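Beta-glucoside phosphorylase BglX (PDB 5VQE) is a beta-glucoside phosphorylase of glycoside hydrolase family 3, probably transferring glucosyl units from beta-glucosides to phosphate by way of a covalent glucosyl-enzyme intermediate. Local coordinates at residues L6-Y11 with H280-I285; S83-L88 with G352-L357; M114-T119 with R163-D168; I159-T164 with N513-V518. One frame throughout, in Å; residues are numbered along the deposited sequence.

Contact 1: residues L6-Y11 with H280-I285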
loop_
_atom_site.group_PDB
_atom_site.type_symbol
_atom_site.label_atom_id
_atom_site.label_comp_id
_atom_site.label_asym_id
_atom_site.label_seq_id
_atom_site.Cartn_x
_atom_site.Cartn_y
_atom_site.Cartn_z
ATOM N N LEU A 6 -20.788 3.117 19.838
ATOM C CA LEU A 6 -20.791 4.338 19.041
ATOM C C LEU A 6 -20.401 5.590 19.825
ATOM O O LEU A 6 -20.030 6.597 19.206
ATOM C CB LEU A 6 -22.172 4.538 18.411
ATOM C CG LEU A 6 -22.612 3.412 17.479
ATOM C CD1 LEU A 6 -24.044 3.615 17.042
ATOM C CD2 LEU A 6 -21.708 3.324 16.269
ATOM N N SER A 7 -20.451 5.564 21.155
ATOM C CA SER A 7 -20.131 6.762 21.921
ATOM C C SER A 7 -18.658 6.868 22.301
ATOM O O SER A 7 -18.248 7.903 22.836
ATOM C CB SER A 7 -20.990 6.830 23.192
ATOM O OG SER A 7 -20.660 5.792 24.089
ATOM N N ILE A 8 -17.846 5.849 22.025
ATOM C CA ILE A 8 -16.452 5.845 22.444
ATOM C C ILE A 8 -15.544 5.742 21.223
ATOM O O ILE A 8 -15.986 5.492 20.100
ATOM C CB ILE A 8 -16.152 4.712 23.440
ATOM C CG1 ILE A 8 -16.399 3.346 22.801
ATOM C CG2 ILE A 8 -17.010 4.896 24.694
ATOM C CD1 ILE A 8 -15.994 2.158 23.670
ATOM N N LYS A 9 -14.255 5.935 21.479
ATOM C CA LYS A 9 -13.220 5.834 20.464
ATOM C C LYS A 9 -13.374 4.535 19.673
ATOM O O LYS A 9 -13.609 3.474 20.267
ATOM C CB LYS A 9 -11.850 5.879 21.142
ATOM C CG LYS A 9 -10.659 5.728 20.221
ATOM C CD LYS A 9 -9.372 6.080 20.956
ATOM C CE LYS A 9 -8.871 4.912 21.769
ATOM N NZ LYS A 9 -7.772 5.342 22.694
ATOM N N PRO A 10 -13.226 4.566 18.337
ATOM C CA PRO A 10 -12.891 5.695 17.469
ATOM C C PRO A 10 -14.114 6.369 16.837
ATOM O O PRO A 10 -13.964 7.087 15.852
ATOM C CB PRO A 10 -12.047 5.033 16.393
ATOM C CG PRO A 10 -12.744 3.728 16.192
ATOM C CD PRO A 10 -13.262 3.312 17.563
ATOM N N TYR A 11 -15.303 6.121 17.383
ATOM C CA TYR A 11 -16.529 6.737 16.876
ATOM C C TYR A 11 -16.801 8.089 17.538
ATOM O O TYR A 11 -16.859 9.116 16.860
ATOM C CB TYR A 11 -17.718 5.790 17.080
ATOM C CG TYR A 11 -17.739 4.633 16.106
ATOM C CD1 TYR A 11 -18.292 4.775 14.836
ATOM C CD2 TYR A 11 -17.192 3.400 16.448
ATOM C CE1 TYR A 11 -18.303 3.735 13.949
ATOM C CE2 TYR A 11 -17.194 2.355 15.562
ATOM C CZ TYR A 11 -17.746 2.522 14.313
ATOM O OH TYR A 11 -17.740 1.466 13.434
ATOM N N HIS A 280 -9.502 -5.013 22.391
ATOM C CA HIS A 280 -10.638 -4.104 22.520
ATOM C C HIS A 280 -10.682 -3.090 21.376
ATOM O O HIS A 280 -11.008 -1.916 21.570
ATOM C CB HIS A 280 -10.605 -3.400 23.873
ATOM C CG HIS A 280 -10.436 -4.344 25.023
ATOM N ND1 HIS A 280 -11.448 -5.171 25.461
ATOM C CD2 HIS A 280 -9.358 -4.628 25.792
ATOM C CE1 HIS A 280 -11.008 -5.907 26.467
ATOM N NE2 HIS A 280 -9.742 -5.599 26.684
ATOM N N PHE A 281 -10.355 -3.544 20.165
ATOM C CA PHE A 281 -10.547 -2.696 18.997
ATOM C C PHE A 281 -12.036 -2.480 18.791
ATOM O O PHE A 281 -12.821 -3.436 18.787
ATOM C CB PHE A 281 -9.922 -3.317 17.752
ATOM C CG PHE A 281 -10.135 -2.498 16.501
ATOM C CD1 PHE A 281 -9.703 -1.190 16.436
ATOM C CD2 PHE A 281 -10.769 -3.042 15.396
ATOM C CE1 PHE A 281 -9.897 -0.431 15.290
ATOM C CE2 PHE A 281 -10.969 -2.284 14.245
ATOM C CZ PHE A 281 -10.531 -0.978 14.200
ATOM N N ASN A 282 -12.430 -1.219 18.644
ATOM C CA ASN A 282 -13.838 -0.858 18.585
ATOM C C ASN A 282 -14.237 -0.278 17.236
ATOM O O ASN A 282 -15.415 0.044 17.043
ATOM C CB ASN A 282 -14.166 0.140 19.707
ATOM C CG ASN A 282 -15.643 0.459 19.800
ATOM O OD1 ASN A 282 -16.485 -0.437 19.805
ATOM N ND2 ASN A 282 -15.968 1.746 19.866
ATOM N N GLY A 283 -13.300 -0.165 16.292
ATOM C CA GLY A 283 -13.573 0.410 14.990
ATOM C C GLY A 283 -14.093 -0.606 13.989
ATOM O O GLY A 283 -14.467 -1.729 14.324
ATOM N N LEU A 284 -14.098 -0.191 12.725
ATOM C CA LEU A 284 -14.639 -0.992 11.633
ATOM C C LEU A 284 -13.599 -1.986 11.127
ATOM O O LEU A 284 -12.451 -1.617 10.857
ATOM C CB LEU A 284 -15.084 -0.071 10.495
ATOM C CG LEU A 284 -15.992 -0.599 9.371
ATOM C CD1 LEU A 284 -16.423 0.539 8.487
ATOM C CD2 LEU A 284 -15.300 -1.617 8.480
ATOM N N ILE A 285 -14.008 -3.241 10.961
ATOM C CA ILE A 285 -13.161 -4.279 10.381
ATOM C C ILE A 285 -13.668 -4.575 8.974
ATOM O O ILE A 285 -14.842 -4.916 8.789
ATOM C CB ILE A 285 -13.160 -5.561 11.230
ATOM C CG1 ILE A 285 -12.580 -5.307 12.618
ATOM C CG2 ILE A 285 -12.364 -6.657 10.531
ATOM C CD1 ILE A 285 -12.737 -6.476 13.570
#
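P10 and N282 meet where the N-terminal loop crosses the turn leading into strand 284-287 of the TIM-barrel-type domain. The contact is mostly buried. CG of N282 is anti to the backbone N (chi1 -174°), and the amide reaches into the loop. ND2 of N282 donates to O of K9 at 3.0 Å, with a nearly straight N-H...O angle of 163°. The donor stands above the plane of the K9 carbonyl. ND2 also donates to O of I5, while OD1 of N282 accepts from R349 NH2. CG1 of I8 packs 3.4 Å from N282 ND2, the two side chains crossing at about a right angle. P10, after a cis peptide bond, lays its ring on the backbone, with CG 3.6 Å from CA of G283. The Y11 ring turns its edge to O of N282, with CE2 3.3 Å from it. An alanine in place of N282 would probably leave O of K9 and O of I5 without this donor and deprive R349 of an acceptor. Around the contact, Y11 OH binds O of R349 in helix 340-356. L6 packs on helix 15-27, and L284 pairs with strand 237-244.

Contact 2: residues S83-L88 with G352-L357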
loop_
_atom_site.group_PDB
_atom_site.type_symbol
_atom_site.label_atom_id
_atom_site.label_comp_id
_atom_site.label_asym_id
_atom_site.label_seq_id
_atom_site.Cartn_x
_atom_site.Cartn_y
_atom_site.Cartn_z
ATOM N N SER A 83 -27.393 7.246 -4.225
ATOM C CA SER A 83 -27.426 6.352 -3.071
ATOM C C SER A 83 -28.361 6.894 -2.000
ATOM O O SER A 83 -28.246 8.058 -1.606
ATOM C CB SER A 83 -26.027 6.186 -2.475
ATOM O OG SER A 83 -25.158 5.540 -3.381
ATOM N N LYS A 84 -29.253 6.036 -1.492
ATOM C CA LYS A 84 -30.095 6.444 -0.372
ATOM C C LYS A 84 -29.271 6.630 0.893
ATOM O O LYS A 84 -29.452 7.613 1.624
ATOM C CB LYS A 84 -31.207 5.423 -0.125
ATOM C CG LYS A 84 -32.091 5.811 1.066
ATOM C CD LYS A 84 -33.310 4.913 1.237
ATOM C CE LYS A 84 -32.932 3.529 1.743
ATOM N NZ LYS A 84 -34.131 2.781 2.229
ATOM N N ILE A 85 -28.395 5.682 1.186
ATOM C CA ILE A 85 -27.425 5.797 2.277
ATOM C C ILE A 85 -26.117 6.300 1.671
ATOM O O ILE A 85 -25.619 5.681 0.724
ATOM C CB ILE A 85 -27.196 4.448 2.988
ATOM C CG1 ILE A 85 -28.517 3.805 3.426
ATOM C CG2 ILE A 85 -26.265 4.640 4.169
ATOM C CD1 ILE A 85 -29.336 4.635 4.395
ATOM N N PRO A 86 -25.535 7.387 2.177
ATOM C CA PRO A 86 -24.240 7.829 1.649
ATOM C C PRO A 86 -23.209 6.712 1.687
ATOM O O PRO A 86 -23.191 5.887 2.600
ATOM C CB PRO A 86 -23.844 8.983 2.582
ATOM C CG PRO A 86 -25.107 9.484 3.133
ATOM C CD PRO A 86 -26.032 8.300 3.223
ATOM N N LEU A 87 -22.318 6.728 0.704
ATOM C CA LEU A 87 -21.267 5.730 0.568
ATOM C C LEU A 87 -20.001 6.150 1.303
ATOM O O LEU A 87 -19.624 7.323 1.283
ATOM C CB LEU A 87 -20.913 5.528 -0.908
ATOM C CG LEU A 87 -22.016 4.987 -1.817
ATOM C CD1 LEU A 87 -21.743 5.350 -3.275
ATOM C CD2 LEU A 87 -22.110 3.488 -1.650
ATOM N N LEU A 88 -19.328 5.180 1.919
ATOM C CA LEU A 88 -17.897 5.328 2.157
ATOM C C LEU A 88 -17.179 5.151 0.826
ATOM O O LEU A 88 -17.501 4.236 0.060
ATOM C CB LEU A 88 -17.397 4.308 3.176
ATOM C CG LEU A 88 -17.974 4.430 4.588
ATOM C CD1 LEU A 88 -17.537 3.251 5.410
ATOM C CD2 LEU A 88 -17.552 5.727 5.249
ATOM N N GLY A 352 -22.215 3.972 11.588
ATOM C CA GLY A 352 -21.580 4.851 12.553
ATOM C C GLY A 352 -20.403 5.610 11.973
ATOM O O GLY A 352 -20.147 6.758 12.347
ATOM N N MET A 353 -19.657 4.982 11.062
ATOM C CA MET A 353 -18.551 5.703 10.439
ATOM C C MET A 353 -19.073 6.740 9.455
ATOM O O MET A 353 -18.469 7.807 9.298
ATOM C CB MET A 353 -17.590 4.725 9.754
ATOM C CG MET A 353 -16.626 4.044 10.729
ATOM S SD MET A 353 -15.461 5.218 11.452
ATOM C CE MET A 353 -14.896 4.373 12.941
ATOM N N LYS A 354 -20.196 6.443 8.794
ATOM C CA LYS A 354 -20.823 7.421 7.917
ATOM C C LYS A 354 -21.319 8.621 8.712
ATOM O O LYS A 354 -21.162 9.769 8.278
ATOM C CB LYS A 354 -21.955 6.747 7.143
ATOM C CG LYS A 354 -21.424 5.695 6.181
ATOM C CD LYS A 354 -22.511 4.933 5.446
ATOM C CE LYS A 354 -21.895 3.852 4.566
ATOM N NZ LYS A 354 -22.811 3.262 3.554
ATOM N N ALA A 355 -21.875 8.376 9.903
ATOM C CA ALA A 355 -22.274 9.470 10.780
ATOM C C ALA A 355 -21.064 10.214 11.324
ATOM O O ALA A 355 -21.096 11.443 11.459
ATOM C CB ALA A 355 -23.130 8.938 11.926
ATOM N N LYS A 356 -19.980 9.495 11.635
ATOM C CA LYS A 356 -18.770 10.158 12.120
ATOM C C LYS A 356 -18.270 11.176 11.105
ATOM O O LYS A 356 -17.841 12.276 11.471
ATOM C CB LYS A 356 -17.691 9.111 12.418
ATOM C CG LYS A 356 -16.369 9.651 12.971
ATOM C CD LYS A 356 -15.327 8.527 13.050
ATOM C CE LYS A 356 -13.920 9.059 13.294
ATOM N NZ LYS A 356 -13.789 9.638 14.641
ATOM N N LEU A 357 -18.309 10.816 9.825
ATOM C CA LEU A 357 -17.923 11.696 8.733
ATOM C C LEU A 357 -18.963 12.768 8.435
ATOM O O LEU A 357 -18.696 13.656 7.618
ATOM C CB LEU A 357 -17.682 10.863 7.472
ATOM C CG LEU A 357 -16.436 9.977 7.457
ATOM C CD1 LEU A 357 -16.512 8.981 6.323
ATOM C CD2 LEU A 357 -15.173 10.826 7.330
#
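K354 is the first residue of G352-L357 to touch S83-L88 closely. Its CG lies beside the backbone N (chi1 -66°), and the chain beyond is extended. It runs from the helix to the P86 carbonyl. NZ of K354 donates to O of P86 at 2.8 Å, tilted 17° from the carbonyl plane. CD and CE of K354 also pass that oxygen, CE at 3.1 Å. NZ has two further acceptors, O of G60 and OE1 of Q36. Three neutral oxygens thus grip a buried ammonium group, and they probably share in offsetting its charge. The methylene chain has apolar neighbours too. CG2 of I85 lies 4.0 Å from CD of K354, the side chains crossing at about a right angle. CG of L88 lies 4.0 Å from K354 CE. Three residues on, L357 adds an apolar contact, its CD1 lying 3.6 Å from CD2 of L88. The contact joins the C-terminal part of helix 340-356 to the loop between helix 69-82 and strand 88-91. I85 also packs on helix 15-27, and A355 touches the same helix. L88 then enters the parallel barrel strands, with backbone bonds to G60 and V62.

Contact 3: residues M114-T119 with R163-D168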
loop_
_atom_site.group_PDB
_atom_site.type_symbol
_atom_site.label_atom_id
_atom_site.label_comp_id
_atom_site.label_asym_id
_atom_site.label_seq_id
_atom_site.Cartn_x
_atom_site.Cartn_y
_atom_site.Cartn_z
ATOM N N MET A 114 8.583 3.238 2.581
ATOM C CA MET A 114 9.924 2.942 3.061
ATOM C C MET A 114 10.858 4.115 2.811
ATOM O O MET A 114 11.725 4.404 3.642
ATOM C CB MET A 114 10.471 1.674 2.408
ATOM C CG MET A 114 11.820 1.289 2.975
ATOM S SD MET A 114 12.485 -0.224 2.305
ATOM C CE MET A 114 11.476 -1.433 3.181
ATOM N N GLY A 115 10.685 4.810 1.686
ATOM C CA GLY A 115 11.448 6.028 1.463
ATOM C C GLY A 115 11.194 7.056 2.548
ATOM O O GLY A 115 12.123 7.679 3.062
ATOM N N VAL A 116 9.928 7.248 2.906
ATOM C CA VAL A 116 9.585 8.078 4.055
ATOM C C VAL A 116 10.296 7.586 5.309
ATOM O O VAL A 116 10.814 8.382 6.102
ATOM C CB VAL A 116 8.060 8.087 4.241
ATOM C CG1 VAL A 116 7.674 8.704 5.596
ATOM C CG2 VAL A 116 7.413 8.834 3.084
ATOM N N ALA A 117 10.304 6.267 5.528
ATOM C CA ALA A 117 10.937 5.725 6.727
ATOM C C ALA A 117 12.434 6.001 6.739
ATOM O O ALA A 117 13.020 6.210 7.808
ATOM C CB ALA A 117 10.691 4.221 6.821
ATOM N N ALA A 118 13.067 5.988 5.563
ATOM C CA ALA A 118 14.501 6.253 5.481
ATOM C C ALA A 118 14.852 7.678 5.902
ATOM O O ALA A 118 15.990 7.929 6.323
ATOM C CB ALA A 118 14.995 5.983 4.063
ATOM N N THR A 119 13.916 8.628 5.789
ATOM C CA THR A 119 14.175 9.957 6.343
ATOM C C THR A 119 14.295 9.913 7.861
ATOM O O THR A 119 14.904 10.813 8.454
ATOM C CB THR A 119 13.076 10.968 5.972
ATOM O OG1 THR A 119 11.902 10.743 6.769
ATOM C CG2 THR A 119 12.711 10.908 4.487
ATOM N N ARG A 163 6.417 -1.038 0.553
ATOM C CA ARG A 163 5.111 -0.615 1.045
ATOM C C ARG A 163 5.092 -0.447 2.557
ATOM O O ARG A 163 4.126 0.118 3.090
ATOM C CB ARG A 163 4.031 -1.615 0.625
ATOM C CG ARG A 163 3.820 -1.718 -0.887
ATOM C CD ARG A 163 2.838 -2.830 -1.215
ATOM N NE ARG A 163 1.451 -2.454 -0.964
ATOM C CZ ARG A 163 0.468 -3.322 -0.744
ATOM N NH1 ARG A 163 0.718 -4.629 -0.727
ATOM N NH2 ARG A 163 -0.763 -2.886 -0.525
ATOM N N THR A 164 6.118 -0.924 3.252
ATOM C CA THR A 164 6.222 -0.822 4.697
ATOM C C THR A 164 7.150 0.323 5.084
ATOM O O THR A 164 7.890 0.874 4.265
ATOM C CB THR A 164 6.756 -2.122 5.316
ATOM O OG1 THR A 164 8.171 -2.212 5.100
ATOM C CG2 THR A 164 6.077 -3.351 4.736
ATOM N N TYR A 165 7.108 0.666 6.370
ATOM C CA TYR A 165 8.073 1.563 6.981
ATOM C C TYR A 165 9.309 0.818 7.473
ATOM O O TYR A 165 10.019 1.309 8.360
ATOM C CB TYR A 165 7.420 2.340 8.132
ATOM C CG TYR A 165 6.296 3.237 7.678
ATOM C CD1 TYR A 165 6.536 4.301 6.818
ATOM C CD2 TYR A 165 4.991 3.017 8.097
ATOM C CE1 TYR A 165 5.509 5.118 6.387
ATOM C CE2 TYR A 165 3.957 3.836 7.669
ATOM C CZ TYR A 165 4.225 4.878 6.813
ATOM O OH TYR A 165 3.201 5.684 6.383
ATOM N N GLY A 166 9.585 -0.350 6.907
ATOM C CA GLY A 166 10.795 -1.078 7.219
ATOM C C GLY A 166 10.574 -2.192 8.216
ATOM O O GLY A 166 9.470 -2.731 8.324
ATOM N N SER A 167 11.619 -2.541 8.961
ATOM C CA SER A 167 11.605 -3.736 9.793
ATOM C C SER A 167 11.687 -3.438 11.284
ATOM O O SER A 167 11.777 -4.377 12.078
ATOM C CB SER A 167 12.753 -4.660 9.384
ATOM O OG SER A 167 14.004 -4.009 9.528
ATOM N N ASP A 168 11.655 -2.166 11.692
ATOM C CA ASP A 168 11.737 -1.827 13.108
ATOM C C ASP A 168 10.361 -1.462 13.651
ATOM O O ASP A 168 9.809 -0.416 13.266
ATOM C CB ASP A 168 12.709 -0.671 13.336
ATOM C CG ASP A 168 12.808 -0.285 14.804
ATOM O OD1 ASP A 168 13.235 -1.128 15.615
ATOM O OD2 ASP A 168 12.437 0.852 15.156
#
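M114 and A117 press on T164 and Y165 in the tight part of this buried contact. CB of M114 lies 3.3 Å from O of T164, and CB of A117 lies 3.4 Å from O of Y165. Two helix residues thus sit against two successive carbonyl oxygens of the loop. N of M114 is also close to O of T164, but the angle is too poor for a hydrogen bond. That N-H pairs with V162 instead. The A117 methyl also sits at the edge of the Y165 ring, near its plane, and 4.0 Å from Y165 CB.

The rest is looser. M114 and T164 lie side by side and point the same way. CG of M114 is anti to the backbone N (chi1 -176°), and a bend at chi3 (-76°) turns CE to the loop. CE ends 3.9 Å from OG1 of T164 and 4.1 Å from CA of G166. CG1 of V116 is farther off, 4.3 Å from CE1 of Y165. No solvent side opens among the touching residues, since all six are buried. Helices 169-184 and 122-138 add M175 and L128 around V116 and Y165.

The loop keeps its shape through an ST turn. N of G166 donates to OG1 of T164 at 3.0 Å. G166 has a positive phi, and a side chain there would jam against the carbonyl before it. Helix 113-119 packs here on the loop after strand 143-144 of the TIM-barrel-type domain. That loop carries R163 of the sugar pocket, which binds O3 of the fluoroglucose through NH2 and forms a salt bridge with E94.

Contact 4: residues I159-T164 with N513-V518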
loop_
_atom_site.group_PDB
_atom_site.type_symbol
_atom_site.label_atom_id
_atom_site.label_comp_id
_atom_site.label_asym_id
_atom_site.label_seq_id
_atom_site.Cartn_x
_atom_site.Cartn_y
_atom_site.Cartn_z
ATOM N N ILE A 159 5.369 -8.568 -1.458
ATOM C CA ILE A 159 4.185 -7.730 -1.309
ATOM C C ILE A 159 4.271 -6.827 -0.092
ATOM O O ILE A 159 3.354 -6.023 0.140
ATOM C CB ILE A 159 2.903 -8.593 -1.276
ATOM C CG1 ILE A 159 1.662 -7.768 -1.623
ATOM C CG2 ILE A 159 2.721 -9.285 0.073
ATOM C CD1 ILE A 159 1.612 -7.305 -3.066
ATOM N N THR A 160 5.361 -6.906 0.674
ATOM C CA THR A 160 5.642 -5.950 1.737
ATOM C C THR A 160 6.668 -4.942 1.227
ATOM O O THR A 160 6.308 -4.011 0.501
ATOM C CB THR A 160 6.120 -6.686 2.988
ATOM O OG1 THR A 160 7.120 -7.652 2.635
ATOM C CG2 THR A 160 4.939 -7.407 3.649
ATOM N N ASN A 161 7.942 -5.127 1.559
ATOM C CA ASN A 161 9.041 -4.417 0.883
ATOM C C ASN A 161 8.820 -2.914 1.045
ATOM O O ASN A 161 8.550 -2.456 2.168
ATOM C CB ASN A 161 9.103 -4.918 -0.556
ATOM C CG ASN A 161 10.440 -4.650 -1.209
ATOM O OD1 ASN A 161 10.595 -3.702 -1.991
ATOM N ND2 ASN A 161 11.422 -5.486 -0.890
ATOM N N VAL A 162 8.889 -2.120 -0.025
ATOM C CA VAL A 162 8.812 -0.671 0.112
ATOM C C VAL A 162 7.436 -0.176 0.523
ATOM O O VAL A 162 7.293 1.012 0.809
ATOM C CB VAL A 162 9.219 0.048 -1.193
ATOM C CG1 VAL A 162 10.675 -0.230 -1.518
ATOM C CG2 VAL A 162 8.315 -0.337 -2.351
ATOM N N ARG A 163 6.417 -1.038 0.553
ATOM C CA ARG A 163 5.111 -0.615 1.045
ATOM C C ARG A 163 5.092 -0.447 2.557
ATOM O O ARG A 163 4.126 0.118 3.090
ATOM C CB ARG A 163 4.031 -1.615 0.625
ATOM C CG ARG A 163 3.820 -1.718 -0.887
ATOM C CD ARG A 163 2.838 -2.830 -1.215
ATOM N NE ARG A 163 1.451 -2.454 -0.964
ATOM C CZ ARG A 163 0.468 -3.322 -0.744
ATOM N NH1 ARG A 163 0.718 -4.629 -0.727
ATOM N NH2 ARG A 163 -0.763 -2.886 -0.525
ATOM N N THR A 164 6.118 -0.924 3.252
ATOM C CA THR A 164 6.222 -0.822 4.697
ATOM C C THR A 164 7.150 0.323 5.084
ATOM O O THR A 164 7.890 0.874 4.265
ATOM C CB THR A 164 6.756 -2.122 5.316
ATOM O OG1 THR A 164 8.171 -2.212 5.100
ATOM C CG2 THR A 164 6.077 -3.351 4.736
ATOM N N ASN A 513 13.220 -1.813 -4.687
ATOM C CA ASN A 513 13.574 -2.887 -3.761
ATOM C C ASN A 513 14.894 -2.574 -3.054
ATOM O O ASN A 513 15.915 -2.362 -3.729
ATOM C CB ASN A 513 13.676 -4.204 -4.532
ATOM C CG ASN A 513 13.892 -5.410 -3.629
ATOM O OD1 ASN A 513 14.188 -5.279 -2.451
ATOM N ND2 ASN A 513 13.760 -6.600 -4.204
ATOM N N PRO A 514 14.926 -2.518 -1.720
ATOM C CA PRO A 514 16.171 -2.177 -1.020
ATOM C C PRO A 514 17.141 -3.337 -0.865
ATOM O O PRO A 514 18.233 -3.134 -0.325
ATOM C CB PRO A 514 15.666 -1.719 0.351
ATOM C CG PRO A 514 14.458 -2.592 0.557
ATOM C CD PRO A 514 13.801 -2.676 -0.781
ATOM N N TYR A 515 16.784 -4.534 -1.325
ATOM C CA TYR A 515 17.567 -5.737 -1.060
ATOM C C TYR A 515 18.340 -6.230 -2.278
ATOM O O TYR A 515 18.746 -7.396 -2.305
ATOM C CB TYR A 515 16.652 -6.853 -0.561
ATOM C CG TYR A 515 15.894 -6.498 0.695
ATOM C CD1 TYR A 515 14.517 -6.413 0.691
ATOM C CD2 TYR A 515 16.565 -6.232 1.878
ATOM C CE1 TYR A 515 13.822 -6.091 1.839
ATOM C CE2 TYR A 515 15.886 -5.909 3.023
ATOM C CZ TYR A 515 14.514 -5.838 3.002
ATOM O OH TYR A 515 13.836 -5.500 4.155
ATOM N N HIS A 516 18.563 -5.382 -3.288
ATOM C CA HIS A 516 19.151 -5.888 -4.528
ATOM C C HIS A 516 20.597 -6.343 -4.360
ATOM O O HIS A 516 21.106 -7.059 -5.229
ATOM C CB HIS A 516 19.061 -4.839 -5.633
ATOM C CG HIS A 516 17.728 -4.788 -6.305
ATOM N ND1 HIS A 516 17.017 -5.920 -6.639
ATOM C CD2 HIS A 516 16.974 -3.737 -6.703
ATOM C CE1 HIS A 516 15.881 -5.568 -7.215
ATOM N NE2 HIS A 516 15.833 -4.249 -7.272
ATOM N N LEU A 517 21.275 -5.976 -3.272
ATOM C CA LEU A 517 22.577 -6.579 -3.023
ATOM C C LEU A 517 22.493 -8.102 -2.928
ATOM O O LEU A 517 23.534 -8.766 -2.997
ATOM C CB LEU A 517 23.196 -5.999 -1.752
ATOM C CG LEU A 517 23.816 -4.600 -1.887
ATOM C CD1 LEU A 517 24.214 -4.048 -0.531
ATOM C CD2 LEU A 517 25.036 -4.591 -2.832
ATOM N N VAL A 518 21.286 -8.662 -2.774
ATOM C CA VAL A 518 21.100 -10.113 -2.830
ATOM C C VAL A 518 21.538 -10.654 -4.183
ATOM O O VAL A 518 22.148 -11.727 -4.275
ATOM C CB VAL A 518 19.626 -10.469 -2.543
ATOM C CG1 VAL A 518 19.307 -11.909 -2.968
ATOM C CG2 VAL A 518 19.305 -10.274 -1.071
#
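N161 and N513 meet amide to amide, their planes 86° apart. CG of N161 is anti to the backbone N (chi1 -160°), which carries the amide carbon toward N513. ND2 of N161 donates to OD1 of N513 at 3.2 Å, and the N-H...O angle of 170° is almost straight. The oxygen lies close to the amide plane of N161, while the donor stands well above that of N513. N of Y515 donates to the same OD1 at 2.9 Å from the opposite face, making an Asx turn. Two bonds therefore grip one buried oxygen. ND2 of N161 also lies at the edge of the Y515 ring, 3.6 Å from CD1. OD1 of N161 packs against CD of P514 at 3.6 Å. V162 adds an apolar touch, its CG1 lying 4.0 Å from the same P514 CD.

The next shell fixes these groups. N161 O accepts from both N and OG1 of T164, which ties down the short 3-10 turn after it. D152 serves both sides: OD1 accepts from T160 OG1, and OD2 is bonded to Y515 OH. N513 ND2 is bonded to O of I485. An alanine in place of N513 would probably leave ND2 of N161, N of Y515 and O of I485 without these mates and let the N161 amide turn.

R163 NH1 donates to O of I159 at 3.1 Å within the first loop. The contact joins that loop, which runs between strand 143-144 and helix 169-184, to the loop between strands 506-510 and 525-528. M114 of helix 113-119 touches both V162 and P514.

How the contacts relate
The four contacts form two pairs. Contacts 1 and 2 have centres about 16 Å apart, and their segments alternate along the chain. Helix 340-356 carries one segment of contact 2 and neighbours contact 1. The two touch through P10 O and K356 NZ, 2.8 Å apart. Contacts 3 and 4 have centres about 10 Å apart and share R163 and T164. M114 of contact 3 also touches V162 and P514 of contact 4. The centres of contacts 2 and 4 are about 37 Å apart. Contact 3 falls between the segments of contacts 1 and 2, and contact 4 crosses both. It joins a barrel-domain loop carrying R163 of the sugar pocket to a loop of the domain with the six-stranded mixed sheet.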